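Local coordinates for protein fructose-bisphosphatase (Pyrococcus horikoshii, PDB 1VDW) that probably hydrolyses fructose 1,6-bisphosphate to fructose 6-phosphate and phosphate with the help of magnesium, as a homodimeric member of the inositol monophosphatase superfamily, at residues Ile208-Gly213 with Gly221-Ile226; Ile215-Asp220 with Glu243-Ile248; Arg123-Ile128 with Glu178-Ala183; Ile151-Lys156 with Thr160-Lys165. All blocks are in the same frame, centred on the assembly; numbering follows the deposited sequence.

Interaction 1: Ile208-Gly213 with Gly221-Ile226; sequences IAREAG and GKDVEI
Arg210 reaches from the last turn of helix 199-211 to the backbone of Val224, and both its direct hydrogen bonds to segment 221-226 fall on a single atom, Val224 O. NH2 donates at 2.6 Å, in the carbonyl plane and on a lone pair, with an N-H...O angle of 150°. NH1 makes a second, more bent bond to the same Val224 O at 3.0 Å, its N-H...O angle 133°. The NH1/NH2 end of the guanidinium thus grips this one oxygen, which lies close to its plane. A chain extended from CG to NE carries the group across this gap; the nearest CA atoms, those of Arg210 and Asp223, are 10.3 Å apart.

Two waters extend the polar network. One accepts from Arg210 NE at 3.0 Å and donates to Asp223 OD1, while the other, in the guanidinium plane, accepts from Arg210 NH1 and from the backbone N of Ile226. Any direct attraction to Asp223 would be long-range, its OD1 standing 4.2 Å from Arg210 NH2 with no N-H pointing at it. Van der Waals contact is slight: Arg210 NH2 lies 3.6 Å from Asp223 CB.

Arg210 NH2 also bonds to Val216 O, and Val224 pairs with Val216 through the backbone. The arrangement is a helix end closed by a Schellman motif at Gly213, whose Arg210 bridges the carbonyls of Val216 and Val224 and so joins helix 199-211 to the sheet edge and the loop after it.

Interaction 2: Ile215-Asp220 with Glu243-Ile248; sequences IVKDLD and ELLETI
This is a small apolar contact between the edge strand 215-217 of the five-stranded sheet and helix 242-250, the last helix of the chain, with no hydrogen bond passing directly between the two segments. Leu245 of the helix packs against Ile215 and Lys217, two residues apart on the strand. The closest touch is Ile215 CG2 to Leu245 CD1 at 3.5 Å, methyl against methyl, the two side chains meeting at a slant. In Ile215, CG2 is anti to the backbone N while CG1 lies beside it (chi1 -59°), which leaves the short branch to face the leucine.

Lys217 contributes with the middle of its chain: its CD lies 4.0 Å from Leu245 CD1 and 4.2 Å from Leu245 CD2, the extended aliphatic chain running across the leucine at about a right angle. The ammonium group passes beyond this apolar patch to a salt bridge with Glu242, at the start of the same helix, so that one side chain combines aliphatic packing with a charged end. Glu246 OE2, 5.6 Å from Lys217 NZ, adds a more distant negative charge.

Past the strand, Asp218 OD1 accepts from the backbone N of Asp220 at 2.8 Å, an Asx turn where the chain leaves the sheet. Leu245 also touches Ile237 of the neighbouring strand 234-239. By packing on Ile215, Lys217 and Ile237, Leu245 seats a C-terminal helix on one face of a mixed sheet at its antiparallel edge, as in a layered alpha/beta domain.

Interaction 3: Arg123-Ile128 with Glu178-Ala183; sequences RLYEGI and ELAYLA
The Tyr125 ring carries Ala180 on one face: the CB methyl sits 3.6 Å from the ring centroid and only 8° off the normal, a CH-pi contact that is nearly centred. At the edge of the other ring, that of Tyr181, lies Tyr125 OH, close to the ring plane and 3.5 Å from Tyr181 CE1. The Arg123 guanidinium turns its own edge to the same carbon, with NH1 3.9 Å from Tyr181 CE1 and the two flat groups 77° apart.

Strand 123-128 of the large mixed sheet and helix 175-184 are thereby packed together, the short segments crossing at 72° with their axes 10.1 Å apart, in the alpha/beta layering of the inositol monophosphatase fold. Tyr181 starts away from the strand, but its ring reaches back to the tyrosine hydroxyl.

The polar ends converge on Glu118 of strand 110-118, which receives the hydroxyls of Tyr125 and Tyr181 and forms a salt bridge with Arg123; this should offset the positive charge of Arg123 and the nearby Arg184. Arg123 NH2 also donates to the backbone O of Gly95 of the second subunit, while Pro97 of that subunit packs on Tyr181.

Interaction 4: Ile151-Lys156 with Thr160-Lys165; sequences ISFYTK and TKIIDK
Strand 151-154 and helix 160-164 run almost exactly antiparallel, at 175°, with their axes 10.8 Å apart and Phe153 and Ile163 nearest in CA position. Between them the contact is wholly apolar, centred on Phe153 and Ile162. The CG2 methyl of Ile162 lies over one face of the phenyl ring, 4.1 Å from its centroid and 11° off the normal, a CH-pi contact. The other branch of the isoleucine reaches the far end of the ring, its CD1 approaching Phe153 CE1 to 3.6 Å. Phe153 has CG anti to the backbone N (chi1 -176°), and from there the ring projects toward the helix.

This is the first half of a beta-alpha-beta unit: the chain leaves strand 150-154, turns back through helix 160-164, and enters strand 168-170, which lies parallel beside the first. The side chains of Ile151 and Phe153 both point toward the helix and contribute to the surface under it.

Ile151 adds its CD1, 3.9 Å from Ile162 CG2, with the two isoleucines crossing at about a right angle. A CG1 branch set between the backbone N and the carbonyl carbon (chi1 73°) brings that methyl to Ile162. Ile163 makes a looser touch through CG1, 4.2 Å from Phe153 CE2 and oblique to the ring. Further out, Ile162 packs on Ile248 of helix 242-250, Ile163 meets Gly157 of the second subunit, and Lys156 packs on Ile163 of that subunit.

Overall arrangement
Interactions 2 and 4 set two helices against the same five-stranded sheet, and the helices touch each other through Ile248 and Ile162; both contacts are apolar, but interaction 4 is buried and interaction 2 only partly so. Interaction 1 is the one with direct hydrogen bonds between its segments, gripping a loop carbonyl in a partly buried setting, and it joins interaction 2 by bonds to Val216. Interaction 3 is buried near the middle of the chain, where helix 175-184 meets the large sheet and aromatic packing ends in a charged cluster. Glu178 connects it to interaction 4 by hydrogen bonds to Tyr154 and Ser152, and Ala183 packs on Ala212 of interaction 1. Interactions 3 and 4 also touch the second subunit.

Interaction 1: Ile208-Gly213 with Gly221-Ile226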
loop_
_atom_site.group_PDB
_atom_site.type_symbol
_atom_site.label_atom_id
_atom_site.label_comp_id
_atom_site.label_asym_id
_atom_site.label_seq_id
_atom_site.Cartn_x
_atom_site.Cartn_y
_atom_site.Cartn_z
ATOM N N ILE A 208 16.856 4.205 10.674
ATOM C CA ILE A 208 15.982 5.363 10.670
ATOM C C ILE A 208 14.893 5.288 11.735
ATOM O O ILE A 208 14.651 6.265 12.448
ATOM C CB ILE A 208 15.378 5.554 9.262
ATOM C CG1 ILE A 208 16.503 5.924 8.289
ATOM C CG2 ILE A 208 14.295 6.626 9.278
ATOM C CD1 ILE A 208 16.116 5.848 6.831
ATOM N N ALA A 209 14.243 4.135 11.859
ATOM C CA ALA A 209 13.193 3.986 12.855
ATOM C C ALA A 209 13.758 4.106 14.268
ATOM O O ALA A 209 13.165 4.763 15.121
ATOM C CB ALA A 209 12.489 2.645 12.675
ATOM N N ARG A 210 14.909 3.488 14.517
ATOM C CA ARG A 210 15.507 3.566 15.843
ATOM C C ARG A 210 15.842 4.992 16.242
ATOM O O ARG A 210 15.519 5.418 17.347
ATOM C CB ARG A 210 16.765 2.709 15.921
ATOM C CG ARG A 210 16.471 1.268 16.210
ATOM C CD ARG A 210 17.719 0.422 16.203
ATOM N NE ARG A 210 17.423 -0.895 16.754
ATOM C CZ ARG A 210 18.180 -1.970 16.581
ATOM N NH1 ARG A 210 19.294 -1.896 15.864
ATOM N NH2 ARG A 210 17.812 -3.124 17.119
ATOM N N GLU A 211 16.485 5.739 15.352
ATOM C CA GLU A 211 16.835 7.113 15.688
ATOM C C GLU A 211 15.578 7.952 15.905
ATOM O O GLU A 211 15.608 8.938 16.638
ATOM C CB GLU A 211 17.720 7.720 14.597
ATOM C CG GLU A 211 18.214 9.139 14.879
ATOM C CD GLU A 211 18.904 9.300 16.228
ATOM O OE1 GLU A 211 19.691 8.413 16.624
ATOM O OE2 GLU A 211 18.669 10.335 16.888
ATOM N N ALA A 212 14.472 7.545 15.285
ATOM C CA ALA A 212 13.203 8.252 15.428
ATOM C C ALA A 212 12.482 7.875 16.721
ATOM O O ALA A 212 11.417 8.416 17.025
ATOM C CB ALA A 212 12.306 7.967 14.226
ATOM N N GLY A 213 13.053 6.933 17.468
ATOM C CA GLY A 213 12.458 6.526 18.733
ATOM C C GLY A 213 11.821 5.148 18.784
ATOM O O GLY A 213 11.275 4.753 19.815
ATOM N N GLY A 221 12.918 -11.211 21.617
ATOM C CA GLY A 221 12.787 -9.999 22.406
ATOM C C GLY A 221 14.072 -9.210 22.575
ATOM O O GLY A 221 14.159 -8.342 23.443
ATOM N N LYS A 222 15.066 -9.498 21.742
ATOM C CA LYS A 222 16.350 -8.808 21.802
ATOM C C LYS A 222 16.469 -7.822 20.652
ATOM O O LYS A 222 15.919 -8.047 19.573
ATOM C CB LYS A 222 17.499 -9.816 21.722
ATOM C CG LYS A 222 17.641 -10.713 22.942
ATOM C CD LYS A 222 18.084 -9.906 24.154
ATOM C CE LYS A 222 18.402 -10.808 25.339
ATOM N NZ LYS A 222 18.879 -10.018 26.509
ATOM N N ASP A 223 17.187 -6.730 20.882
ATOM C CA ASP A 223 17.372 -5.727 19.842
ATOM C C ASP A 223 17.946 -6.367 18.593
ATOM O O ASP A 223 18.876 -7.170 18.662
ATOM C CB ASP A 223 18.311 -4.612 20.316
ATOM C CG ASP A 223 17.671 -3.717 21.352
ATOM O OD1 ASP A 223 16.505 -3.322 21.154
ATOM O OD2 ASP A 223 18.336 -3.400 22.361
ATOM N N VAL A 224 17.382 -6.011 17.446
ATOM C CA VAL A 224 17.852 -6.550 16.182
ATOM C C VAL A 224 19.248 -6.018 15.882
ATOM O O VAL A 224 19.521 -4.834 16.062
ATOM C CB VAL A 224 16.903 -6.155 15.029
ATOM C CG1 VAL A 224 17.477 -6.614 13.693
ATOM C CG2 VAL A 224 15.538 -6.779 15.258
ATOM N N GLU A 225 20.132 -6.908 15.442
ATOM C CA GLU A 225 21.495 -6.527 15.099
ATOM C C GLU A 225 21.685 -6.677 13.598
ATOM O O GLU A 225 21.544 -7.771 13.055
ATOM C CB GLU A 225 22.509 -7.411 15.827
ATOM C CG GLU A 225 22.502 -7.267 17.338
ATOM C CD GLU A 225 23.616 -8.055 17.998
ATOM O OE1 GLU A 225 23.677 -9.287 17.795
ATOM O OE2 GLU A 225 24.432 -7.445 18.723
ATOM N N ILE A 226 21.999 -5.576 12.927
ATOM C CA ILE A 226 22.207 -5.619 11.489
ATOM C C ILE A 226 23.574 -6.221 11.198
ATOM O O ILE A 226 24.601 -5.669 11.592
ATOM C CB ILE A 226 22.140 -4.206 10.864
ATOM C CG1 ILE A 226 20.761 -3.589 11.119
ATOM C CG2 ILE A 226 22.426 -4.284 9.371
ATOM C CD1 ILE A 226 19.605 -4.413 10.583
HETATM O O HOH W 1 15.792 -1.301 19.279
HETATM O O HOH W 2 21.862 -3.263 14.465
#

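Interaction 2: Ile215-Asp220 with Glu243-Ile248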
loop_
_atom_site.group_PDB
_atom_site.type_symbol
_atom_site.label_atom_id
_atom_site.label_comp_id
_atom_site.label_asym_id
_atom_site.label_seq_id
_atom_site.Cartn_x
_atom_site.Cartn_y
_atom_site.Cartn_z
ATOM N N ILE A 215 11.497 0.975 18.823
ATOM C CA ILE A 215 12.168 -0.145 19.460
ATOM C C ILE A 215 12.075 -1.247 18.408
ATOM O O ILE A 215 10.989 -1.516 17.890
ATOM C CB ILE A 215 11.428 -0.579 20.738
ATOM C CG1 ILE A 215 11.370 0.595 21.721
ATOM C CG2 ILE A 215 12.139 -1.769 21.378
ATOM C CD1 ILE A 215 10.440 0.370 22.886
ATOM N N VAL A 216 13.200 -1.867 18.070
ATOM C CA VAL A 216 13.207 -2.917 17.054
ATOM C C VAL A 216 13.833 -4.189 17.611
ATOM O O VAL A 216 15.040 -4.249 17.852
ATOM C CB VAL A 216 13.993 -2.473 15.794
ATOM C CG1 VAL A 216 13.852 -3.514 14.697
ATOM C CG2 VAL A 216 13.488 -1.112 15.312
ATOM N N LYS A 217 13.007 -5.210 17.803
ATOM C CA LYS A 217 13.486 -6.468 18.359
ATOM C C LYS A 217 13.168 -7.679 17.497
ATOM O O LYS A 217 12.405 -7.590 16.530
ATOM C CB LYS A 217 12.906 -6.649 19.765
ATOM C CG LYS A 217 13.413 -5.603 20.751
ATOM C CD LYS A 217 12.726 -5.694 22.101
ATOM C CE LYS A 217 13.348 -4.715 23.084
ATOM N NZ LYS A 217 12.678 -4.734 24.415
ATOM N N ASP A 218 13.775 -8.811 17.843
ATOM C CA ASP A 218 13.547 -10.051 17.120
ATOM C C ASP A 218 12.566 -10.921 17.896
ATOM O O ASP A 218 11.980 -10.474 18.885
ATOM C CB ASP A 218 14.862 -10.814 16.884
ATOM C CG ASP A 218 15.607 -11.149 18.173
ATOM O OD1 ASP A 218 14.971 -11.283 19.238
ATOM O OD2 ASP A 218 16.845 -11.303 18.106
ATOM N N LEU A 219 12.387 -12.158 17.443
ATOM C CA LEU A 219 11.462 -13.089 18.080
ATOM C C LEU A 219 11.824 -13.416 19.526
ATOM O O LEU A 219 10.962 -13.823 20.303
ATOM C CB LEU A 219 11.386 -14.388 17.271
ATOM C CG LEU A 219 10.749 -14.320 15.880
ATOM C CD1 LEU A 219 10.876 -15.671 15.188
ATOM C CD2 LEU A 219 9.291 -13.918 16.009
ATOM N N ASP A 220 13.094 -13.242 19.881
ATOM C CA ASP A 220 13.553 -13.527 21.238
ATOM C C ASP A 220 13.461 -12.305 22.142
ATOM O O ASP A 220 13.888 -12.351 23.296
ATOM C CB ASP A 220 14.999 -14.031 21.226
ATOM C CG ASP A 220 15.177 -15.281 20.388
ATOM O OD1 ASP A 220 14.273 -16.142 20.402
ATOM O OD2 ASP A 220 16.228 -15.404 19.727
ATOM N N GLU A 243 5.212 -1.773 25.596
ATOM C CA GLU A 243 4.104 -2.634 26.002
ATOM C C GLU A 243 3.441 -3.280 24.788
ATOM O O GLU A 243 3.088 -4.457 24.819
ATOM C CB GLU A 243 3.061 -1.843 26.797
ATOM C CG GLU A 243 1.948 -2.712 27.369
ATOM C CD GLU A 243 0.909 -1.914 28.135
ATOM O OE1 GLU A 243 0.036 -2.540 28.774
ATOM O OE2 GLU A 243 0.962 -0.666 28.095
ATOM N N LEU A 244 3.273 -2.507 23.720
ATOM C CA LEU A 244 2.666 -3.025 22.498
ATOM C C LEU A 244 3.565 -4.100 21.896
ATOM O O LEU A 244 3.096 -5.159 21.481
ATOM C CB LEU A 244 2.461 -1.887 21.492
ATOM C CG LEU A 244 2.060 -2.275 20.063
ATOM C CD1 LEU A 244 0.787 -3.101 20.085
ATOM C CD2 LEU A 244 1.873 -1.014 19.224
ATOM N N LEU A 245 4.863 -3.822 21.862
ATOM C CA LEU A 245 5.823 -4.771 21.316
ATOM C C LEU A 245 5.733 -6.085 22.089
ATOM O O LEU A 245 5.690 -7.162 21.496
ATOM C CB LEU A 245 7.240 -4.194 21.401
ATOM C CG LEU A 245 8.321 -4.851 20.535
ATOM C CD1 LEU A 245 9.517 -3.921 20.435
ATOM C CD2 LEU A 245 8.726 -6.196 21.112
ATOM N N GLU A 246 5.696 -5.996 23.414
ATOM C CA GLU A 246 5.603 -7.196 24.235
ATOM C C GLU A 246 4.277 -7.919 24.020
ATOM O O GLU A 246 4.228 -9.149 24.017
ATOM C CB GLU A 246 5.801 -6.843 25.712
ATOM C CG GLU A 246 7.259 -6.562 26.051
ATOM C CD GLU A 246 7.481 -6.250 27.513
ATOM O OE1 GLU A 246 6.874 -6.932 28.366
ATOM O OE2 GLU A 246 8.274 -5.331 27.808
ATOM N N THR A 247 3.204 -7.156 23.828
ATOM C CA THR A 247 1.897 -7.755 23.584
ATOM C C THR A 247 1.927 -8.516 22.263
ATOM O O THR A 247 1.358 -9.601 22.147
ATOM C CB THR A 247 0.794 -6.684 23.526
ATOM O OG1 THR A 247 0.641 -6.092 24.822
ATOM C CG2 THR A 247 -0.531 -7.298 23.086
ATOM N N ILE A 248 2.597 -7.947 21.266
ATOM C CA ILE A 248 2.701 -8.602 19.970
ATOM C C ILE A 248 3.466 -9.916 20.119
ATOM O O ILE A 248 3.052 -10.945 19.592
ATOM C CB ILE A 248 3.416 -7.691 18.940
ATOM C CG1 ILE A 248 2.514 -6.500 18.602
ATOM C CG2 ILE A 248 3.757 -8.484 17.681
ATOM C CD1 ILE A 248 3.185 -5.429 17.764
#

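Interaction 3: Arg123-Ile128 with Glu178-Ala183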
loop_
_atom_site.group_PDB
_atom_site.type_symbol
_atom_site.label_atom_id
_atom_site.label_comp_id
_atom_site.label_asym_id
_atom_site.label_seq_id
_atom_site.Cartn_x
_atom_site.Cartn_y
_atom_site.Cartn_z
ATOM N N ARG A 123 9.966 11.597 -1.540
ATOM C CA ARG A 123 10.384 11.664 -0.147
ATOM C C ARG A 123 11.735 11.053 0.145
ATOM O O ARG A 123 12.011 9.914 -0.245
ATOM C CB ARG A 123 9.375 10.956 0.747
ATOM C CG ARG A 123 8.069 11.649 0.927
ATOM C CD ARG A 123 7.187 10.718 1.730
ATOM N NE ARG A 123 5.825 11.200 1.851
ATOM C CZ ARG A 123 4.794 10.441 2.210
ATOM N NH1 ARG A 123 4.960 9.144 2.487
ATOM N NH2 ARG A 123 3.589 10.985 2.289
ATOM N N LEU A 124 12.572 11.799 0.851
ATOM C CA LEU A 124 13.872 11.283 1.244
ATOM C C LEU A 124 13.913 11.188 2.761
ATOM O O LEU A 124 13.888 12.210 3.451
ATOM C CB LEU A 124 15.017 12.184 0.764
ATOM C CG LEU A 124 16.413 11.709 1.204
ATOM C CD1 LEU A 124 16.704 10.344 0.606
ATOM C CD2 LEU A 124 17.477 12.711 0.767
ATOM N N TYR A 125 13.932 9.959 3.276
ATOM C CA TYR A 125 14.021 9.721 4.712
ATOM C C TYR A 125 15.496 9.517 5.020
ATOM O O TYR A 125 16.188 8.785 4.306
ATOM C CB TYR A 125 13.285 8.442 5.118
ATOM C CG TYR A 125 11.801 8.423 4.859
ATOM C CD1 TYR A 125 10.895 8.662 5.889
ATOM C CD2 TYR A 125 11.301 8.119 3.592
ATOM C CE1 TYR A 125 9.517 8.590 5.663
ATOM C CE2 TYR A 125 9.935 8.045 3.357
ATOM C CZ TYR A 125 9.053 8.280 4.393
ATOM O OH TYR A 125 7.697 8.188 4.159
ATOM N N GLU A 126 15.970 10.158 6.082
ATOM C CA GLU A 126 17.361 10.021 6.477
ATOM C C GLU A 126 17.470 9.732 7.962
ATOM O O GLU A 126 16.698 10.246 8.772
ATOM C CB GLU A 126 18.145 11.296 6.155
ATOM C CG GLU A 126 18.215 11.624 4.679
ATOM C CD GLU A 126 18.944 12.924 4.424
ATOM O OE1 GLU A 126 20.140 12.883 4.056
ATOM O OE2 GLU A 126 18.319 13.986 4.607
ATOM N N GLY A 127 18.439 8.896 8.308
ATOM C CA GLY A 127 18.672 8.555 9.694
ATOM C C GLY A 127 20.126 8.838 9.998
ATOM O O GLY A 127 21.020 8.347 9.308
ATOM N N ILE A 128 20.357 9.656 11.016
ATOM C CA ILE A 128 21.710 10.010 11.417
ATOM C C ILE A 128 21.838 9.712 12.901
ATOM O O ILE A 128 21.432 10.514 13.742
ATOM C CB ILE A 128 21.990 11.507 11.174
ATOM C CG1 ILE A 128 21.686 11.860 9.716
ATOM C CG2 ILE A 128 23.445 11.820 11.515
ATOM C CD1 ILE A 128 21.760 13.349 9.403
ATOM N N GLU A 178 7.581 0.587 5.110
ATOM C CA GLU A 178 6.789 0.371 6.302
ATOM C C GLU A 178 7.566 0.809 7.540
ATOM O O GLU A 178 7.002 1.413 8.447
ATOM C CB GLU A 178 6.309 -1.083 6.329
ATOM C CG GLU A 178 5.167 -1.242 5.315
ATOM C CD GLU A 178 4.928 -2.656 4.838
ATOM O OE1 GLU A 178 5.852 -3.252 4.250
ATOM O OE2 GLU A 178 3.802 -3.168 5.035
ATOM N N LEU A 179 8.869 0.554 7.559
ATOM C CA LEU A 179 9.699 0.992 8.672
ATOM C C LEU A 179 9.821 2.524 8.664
ATOM O O LEU A 179 9.828 3.154 9.722
ATOM C CB LEU A 179 11.077 0.334 8.592
ATOM C CG LEU A 179 11.063 -1.147 8.989
ATOM C CD1 LEU A 179 12.367 -1.805 8.575
ATOM C CD2 LEU A 179 10.847 -1.273 10.498
ATOM N N ALA A 180 9.915 3.124 7.478
ATOM C CA ALA A 180 9.996 4.578 7.369
ATOM C C ALA A 180 8.685 5.193 7.869
ATOM O O ALA A 180 8.685 6.251 8.502
ATOM C CB ALA A 180 10.252 4.986 5.919
ATOM N N TYR A 181 7.568 4.536 7.568
ATOM C CA TYR A 181 6.266 5.027 8.005
ATOM C C TYR A 181 6.194 4.981 9.525
ATOM O O TYR A 181 5.650 5.890 10.152
ATOM C CB TYR A 181 5.135 4.195 7.398
ATOM C CG TYR A 181 4.912 4.401 5.911
ATOM C CD1 TYR A 181 5.625 5.360 5.185
ATOM C CD2 TYR A 181 3.984 3.619 5.227
ATOM C CE1 TYR A 181 5.418 5.526 3.808
ATOM C CE2 TYR A 181 3.772 3.776 3.864
ATOM C CZ TYR A 181 4.490 4.727 3.163
ATOM O OH TYR A 181 4.271 4.848 1.810
ATOM N N LEU A 182 6.728 3.916 10.114
ATOM C CA LEU A 182 6.765 3.806 11.567
ATOM C C LEU A 182 7.598 4.967 12.120
ATOM O O LEU A 182 7.214 5.622 13.094
ATOM C CB LEU A 182 7.408 2.479 11.970
ATOM C CG LEU A 182 7.793 2.306 13.442
ATOM C CD1 LEU A 182 6.550 2.319 14.318
ATOM C CD2 LEU A 182 8.559 1.003 13.601
ATOM N N ALA A 183 8.725 5.233 11.467
ATOM C CA ALA A 183 9.635 6.285 11.893
ATOM C C ALA A 183 9.021 7.677 11.926
ATOM O O ALA A 183 9.400 8.501 12.760
ATOM C CB ALA A 183 10.872 6.288 11.006
#

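Interaction 4: Ile151-Lys156 with Thr160-Lys165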
loop_
_atom_site.group_PDB
_atom_site.type_symbol
_atom_site.label_atom_id
_atom_site.label_comp_id
_atom_site.label_asym_id
_atom_site.label_seq_id
_atom_site.Cartn_x
_atom_site.Cartn_y
_atom_site.Cartn_z
ATOM N N ILE A 151 -0.829 -1.282 12.285
ATOM C CA ILE A 151 0.466 -1.904 12.059
ATOM C C ILE A 151 0.646 -2.524 10.689
ATOM O O ILE A 151 -0.319 -2.773 9.975
ATOM C CB ILE A 151 0.714 -3.043 13.095
ATOM C CG1 ILE A 151 -0.152 -4.269 12.764
ATOM C CG2 ILE A 151 0.395 -2.542 14.505
ATOM C CD1 ILE A 151 0.242 -5.533 13.524
ATOM N N SER A 152 1.908 -2.733 10.325
ATOM C CA SER A 152 2.251 -3.462 9.113
ATOM C C SER A 152 2.420 -4.883 9.663
ATOM O O SER A 152 3.028 -5.072 10.724
ATOM C CB SER A 152 3.555 -2.940 8.510
ATOM O OG SER A 152 4.122 -3.866 7.603
ATOM N N PHE A 153 1.884 -5.869 8.955
ATOM C CA PHE A 153 1.931 -7.244 9.435
ATOM C C PHE A 153 2.146 -8.257 8.323
ATOM O O PHE A 153 1.408 -8.273 7.336
ATOM C CB PHE A 153 0.619 -7.535 10.189
ATOM C CG PHE A 153 0.545 -8.901 10.833
ATOM C CD1 PHE A 153 1.652 -9.471 11.458
ATOM C CD2 PHE A 153 -0.669 -9.582 10.875
ATOM C CE1 PHE A 153 1.546 -10.698 12.118
ATOM C CE2 PHE A 153 -0.782 -10.807 11.531
ATOM C CZ PHE A 153 0.328 -11.363 12.153
ATOM N N TYR A 154 3.172 -9.090 8.501
ATOM C CA TYR A 154 3.525 -10.157 7.564
ATOM C C TYR A 154 3.723 -11.447 8.356
ATOM O O TYR A 154 4.503 -11.482 9.311
ATOM C CB TYR A 154 4.854 -9.880 6.855
ATOM C CG TYR A 154 4.899 -8.706 5.905
ATOM C CD1 TYR A 154 4.868 -8.904 4.526
ATOM C CD2 TYR A 154 5.065 -7.413 6.380
ATOM C CE1 TYR A 154 5.013 -7.844 3.644
ATOM C CE2 TYR A 154 5.209 -6.343 5.505
ATOM C CZ TYR A 154 5.187 -6.573 4.140
ATOM O OH TYR A 154 5.365 -5.535 3.261
ATOM N N THR A 155 3.027 -12.504 7.955
ATOM C CA THR A 155 3.172 -13.800 8.606
ATOM C C THR A 155 2.779 -14.894 7.628
ATOM O O THR A 155 2.035 -14.655 6.679
ATOM C CB THR A 155 2.291 -13.925 9.862
ATOM O OG1 THR A 155 2.521 -15.204 10.471
ATOM C CG2 THR A 155 0.820 -13.796 9.503
ATOM N N LYS A 156 3.295 -16.095 7.859
ATOM C CA LYS A 156 2.989 -17.242 7.013
ATOM C C LYS A 156 1.925 -18.080 7.709
ATOM O O LYS A 156 1.318 -18.965 7.105
ATOM C CB LYS A 156 4.244 -18.095 6.805
ATOM C CG LYS A 156 5.384 -17.392 6.080
ATOM C CD LYS A 156 5.296 -17.568 4.568
ATOM C CE LYS A 156 4.041 -16.940 3.981
ATOM N NZ LYS A 156 3.950 -17.170 2.512
ATOM N N THR A 160 -4.614 -14.335 13.997
ATOM C CA THR A 160 -5.815 -13.948 14.726
ATOM C C THR A 160 -5.533 -13.169 16.012
ATOM O O THR A 160 -6.118 -12.111 16.246
ATOM C CB THR A 160 -6.655 -15.190 15.082
ATOM O OG1 THR A 160 -6.962 -15.917 13.885
ATOM C CG2 THR A 160 -7.952 -14.780 15.770
ATOM N N LYS A 161 -4.640 -13.694 16.846
ATOM C CA LYS A 161 -4.323 -13.045 18.110
ATOM C C LYS A 161 -3.738 -11.648 17.935
ATOM O O LYS A 161 -4.100 -10.729 18.666
ATOM C CB LYS A 161 -3.379 -13.921 18.937
ATOM C CG LYS A 161 -4.020 -15.214 19.429
ATOM C CD LYS A 161 -3.043 -16.040 20.248
ATOM C CE LYS A 161 -3.677 -17.339 20.715
ATOM N NZ LYS A 161 -2.722 -18.164 21.508
ATOM N N ILE A 162 -2.836 -11.479 16.974
ATOM C CA ILE A 162 -2.253 -10.164 16.735
ATOM C C ILE A 162 -3.289 -9.207 16.143
ATOM O O ILE A 162 -3.384 -8.053 16.557
ATOM C CB ILE A 162 -1.019 -10.263 15.792
ATOM C CG1 ILE A 162 0.153 -10.901 16.544
ATOM C CG2 ILE A 162 -0.632 -8.881 15.278
ATOM C CD1 ILE A 162 1.395 -11.111 15.699
ATOM N N ILE A 163 -4.075 -9.689 15.187
ATOM C CA ILE A 163 -5.087 -8.849 14.558
ATOM C C ILE A 163 -6.098 -8.327 15.579
ATOM O O ILE A 163 -6.613 -7.219 15.442
ATOM C CB ILE A 163 -5.811 -9.615 13.428
ATOM C CG1 ILE A 163 -4.812 -9.927 12.308
ATOM C CG2 ILE A 163 -6.971 -8.789 12.883
ATOM C CD1 ILE A 163 -5.341 -10.866 11.241
ATOM N N ASP A 164 -6.369 -9.120 16.610
ATOM C CA ASP A 164 -7.312 -8.719 17.650
ATOM C C ASP A 164 -6.830 -7.488 18.413
ATOM O O ASP A 164 -7.631 -6.698 18.909
ATOM C CB ASP A 164 -7.519 -9.869 18.638
ATOM C CG ASP A 164 -8.236 -9.430 19.901
ATOM O OD1 ASP A 164 -9.428 -9.065 19.820
ATOM O OD2 ASP A 164 -7.601 -9.443 20.979
ATOM N N LYS A 165 -5.514 -7.325 18.487
ATOM C CA LYS A 165 -4.907 -6.213 19.214
ATOM C C LYS A 165 -4.798 -4.917 18.421
ATOM O O LYS A 165 -4.415 -3.888 18.975
ATOM C CB LYS A 165 -3.499 -6.601 19.671
ATOM C CG LYS A 165 -3.395 -7.951 20.355
ATOM C CD LYS A 165 -4.136 -7.962 21.676
ATOM C CE LYS A 165 -4.023 -9.318 22.357
ATOM N NZ LYS A 165 -4.726 -9.349 23.670
#